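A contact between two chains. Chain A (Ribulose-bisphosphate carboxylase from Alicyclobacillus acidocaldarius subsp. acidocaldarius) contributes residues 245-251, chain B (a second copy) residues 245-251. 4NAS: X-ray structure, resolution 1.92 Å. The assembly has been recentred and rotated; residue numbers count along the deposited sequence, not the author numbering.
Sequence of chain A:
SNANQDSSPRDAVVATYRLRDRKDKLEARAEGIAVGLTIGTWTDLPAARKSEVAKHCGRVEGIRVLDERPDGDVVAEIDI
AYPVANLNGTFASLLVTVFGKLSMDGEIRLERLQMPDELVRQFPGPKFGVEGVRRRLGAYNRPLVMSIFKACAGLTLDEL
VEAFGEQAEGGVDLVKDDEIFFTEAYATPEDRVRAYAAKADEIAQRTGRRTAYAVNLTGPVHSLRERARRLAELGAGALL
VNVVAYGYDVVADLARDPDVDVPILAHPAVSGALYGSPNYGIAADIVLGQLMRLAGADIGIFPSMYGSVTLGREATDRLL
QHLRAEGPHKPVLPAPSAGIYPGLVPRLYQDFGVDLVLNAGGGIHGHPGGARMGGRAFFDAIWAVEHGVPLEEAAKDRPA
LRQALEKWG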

# COMPACT_ATOMS: atom_id res chain seq x y z
N ALA A 245 -2.32 -3.29 4.03
CA ALA A 245 -1.34 -4.34 3.74
C ALA A 245 -1.72 -5.23 2.54
O ALA A 245 -0.85 -5.66 1.77
CB ALA A 245 -1.10 -5.24 4.99
N TYR A 246 -3.00 -5.57 2.43
CA TYR A 246 -3.45 -6.44 1.33
C TYR A 246 -3.74 -5.66 0.04
O TYR A 246 -3.60 -6.20 -1.07
CB TYR A 246 -4.70 -7.21 1.75
CG TYR A 246 -4.42 -8.55 2.39
CD1 TYR A 246 -3.80 -9.57 1.67
CD2 TYR A 246 -4.78 -8.80 3.70
CE1 TYR A 246 -3.55 -10.81 2.24
CE2 TYR A 246 -4.53 -10.05 4.29
CZ TYR A 246 -3.91 -11.04 3.56
OH TYR A 246 -3.66 -12.27 4.13
N GLY A 247 -4.14 -4.40 0.20
CA GLY A 247 -4.51 -3.55 -0.93
C GLY A 247 -6.01 -3.32 -0.96
O GLY A 247 -6.77 -4.22 -0.64
N TYR A 248 -6.46 -2.12 -1.33
CA TYR A 248 -7.89 -1.84 -1.28
C TYR A 248 -8.73 -2.66 -2.27
O TYR A 248 -9.88 -2.99 -1.96
CB TYR A 248 -8.19 -0.37 -1.49
CG TYR A 248 -7.63 0.57 -0.46
CD1 TYR A 248 -6.35 1.10 -0.61
CD2 TYR A 248 -8.38 0.97 0.63
CE1 TYR A 248 -5.84 2.00 0.30
CE2 TYR A 248 -7.86 1.87 1.55
CZ TYR A 248 -6.60 2.38 1.37
OH TYR A 248 -6.08 3.27 2.26
N ASP A 249 -8.20 -2.95 -3.45
CA ASP A 249 -8.96 -3.75 -4.42
C ASP A 249 -9.19 -5.18 -3.94
O ASP A 249 -10.27 -5.73 -4.14
CB ASP A 249 -8.29 -3.78 -5.79
CG ASP A 249 -8.42 -2.48 -6.52
OD1 ASP A 249 -9.57 -1.97 -6.61
OD2 ASP A 249 -7.39 -1.97 -7.01
N VAL A 250 -8.18 -5.78 -3.32
CA VAL A 250 -8.38 -7.07 -2.65
C VAL A 250 -9.62 -7.01 -1.75
O VAL A 250 -10.53 -7.85 -1.86
CB VAL A 250 -7.14 -7.48 -1.81
CG1 VAL A 250 -7.43 -8.66 -0.91
CG2 VAL A 250 -6.00 -7.80 -2.72
N VAL A 251 -9.68 -5.98 -0.92
CA VAL A 251 -10.78 -5.83 0.04
C VAL A 251 -12.12 -5.47 -0.61
O VAL A 251 -13.18 -5.92 -0.15
CB VAL A 251 -10.40 -4.81 1.15
CG1 VAL A 251 -11.59 -4.52 2.08
CG2 VAL A 251 -9.23 -5.33 1.95
N ALA B 245 0.23 -0.27 -6.07
CA ALA B 245 -1.21 0.01 -6.10
C ALA B 245 -2.00 -1.27 -5.82
O ALA B 245 -3.04 -1.26 -5.12
CB ALA B 245 -1.61 0.60 -7.44
N TYR B 246 -1.52 -2.38 -6.35
CA TYR B 246 -2.28 -3.62 -6.23
C TYR B 246 -1.97 -4.36 -4.94
O TYR B 246 -2.84 -5.03 -4.38
CB TYR B 246 -2.00 -4.53 -7.42
CG TYR B 246 -2.96 -4.34 -8.56
CD1 TYR B 246 -4.31 -4.66 -8.42
CD2 TYR B 246 -2.52 -3.86 -9.79
CE1 TYR B 246 -5.19 -4.49 -9.46
CE2 TYR B 246 -3.42 -3.69 -10.86
CZ TYR B 246 -4.75 -4.01 -10.68
OH TYR B 246 -5.64 -3.88 -11.72
N GLY B 247 -0.74 -4.23 -4.46
CA GLY B 247 -0.29 -4.95 -3.28
C GLY B 247 0.68 -6.06 -3.62
O GLY B 247 0.52 -6.74 -4.62
N TYR B 248 1.67 -6.31 -2.75
CA TYR B 248 2.73 -7.25 -3.11
C TYR B 248 2.26 -8.70 -3.18
O TYR B 248 2.77 -9.49 -4.00
CB TYR B 248 3.95 -7.14 -2.17
CG TYR B 248 4.70 -5.83 -2.23
CD1 TYR B 248 5.76 -5.64 -3.13
CD2 TYR B 248 4.39 -4.79 -1.37
CE1 TYR B 248 6.45 -4.45 -3.19
CE2 TYR B 248 5.09 -3.58 -1.42
CZ TYR B 248 6.12 -3.43 -2.32
OH TYR B 248 6.81 -2.23 -2.37
N ASP B 249 1.32 -9.06 -2.32
CA ASP B 249 0.79 -10.43 -2.32
C ASP B 249 0.03 -10.73 -3.58
O ASP B 249 0.04 -11.88 -4.03
CB ASP B 249 -0.09 -10.69 -1.11
CG ASP B 249 0.71 -10.90 0.16
OD1 ASP B 249 1.70 -11.66 0.12
OD2 ASP B 249 0.36 -10.26 1.18
N VAL B 250 -0.67 -9.72 -4.11
CA VAL B 250 -1.38 -9.86 -5.38
C VAL B 250 -0.39 -10.22 -6.47
O VAL B 250 -0.59 -11.20 -7.20
CB VAL B 250 -2.09 -8.55 -5.80
CG1 VAL B 250 -2.39 -8.57 -7.29
CG2 VAL B 250 -3.39 -8.36 -5.05
N VAL B 251 0.68 -9.42 -6.58
CA VAL B 251 1.74 -9.68 -7.56
C VAL B 251 2.46 -11.01 -7.33
O VAL B 251 2.84 -11.69 -8.29
CB VAL B 251 2.75 -8.49 -7.62
CG1 VAL B 251 3.83 -8.73 -8.67
CG2 VAL B 251 1.98 -7.21 -7.95
O HOH W 1 1.25 -4.76 -0.11
O HOH W 2 -0.03 -7.62 0.23
O HOH W 3 -1.68 -7.64 -2.02
O HOH W 4 -4.15 -0.55 -2.36
O HOH W 5 -5.65 -2.13 -5.03
O HOH W 6 -5.41 -4.79 -3.92

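The same stretch of two copies packs here, and the contact is nearly symmetric. In each chain one helix ends at Y246, G247 breaks it with positive phi, and a second helix starts at Y248. The two glycines face each other, with G247(A) CA and G247(B) CA 5.0 Å apart. Glycine is needed at this point. A CB on G247(A) would lie 2.6 Å from Y246(B) O, and the backbone angles would also jam it against the carbonyl of its own preceding residue. A CB on G247(B) would likewise lie 2.7 Å from Y246(A) O.

Y246 covers the most surface in both chains. Its CA-to-CB bond points away from the partner, but the end of its side chain comes nearer. Y246(A) CE1 lies 4.1 Å from D249(B) OD2, and Y246(B) CE1 lies 4.1 Å from D249(A) OD2. The approach is oblique, a packing contact without a hydrogen bond. Each tyrosine hydroxyl is hydrogen-bonded elsewhere in the structure.

D249 comes next in area, and its CA-to-CB bond points toward the other chain. Its carboxylate reaches across through water. Water 2 accepts from D249(B) N and donates to D249(B) OD2 (2.8 Å from the water O) and to A245(A) O (2.6 Å from the water O). Water 5 repeats this with D249(A) and A245(B).

No direct hydrogen bond joins the stretches. Y246(A) O and Y246(B) O are 3.6 Å apart, and two acceptors cannot pair. Water serves them instead. Water 3 donates to Y246(A) O and accepts from V250(B) N; water 6 does the same for Y246(B) O and V250(A) N. Waters 1 and 4 link A245 O of one chain to Y248 N of the other. Through these waters, carbonyls ending one helix are linked to amides opening the partner's next helix.

V250 adds an apolar contact, V250(A) CG2 to V250(B) CG2 at 3.5 Å.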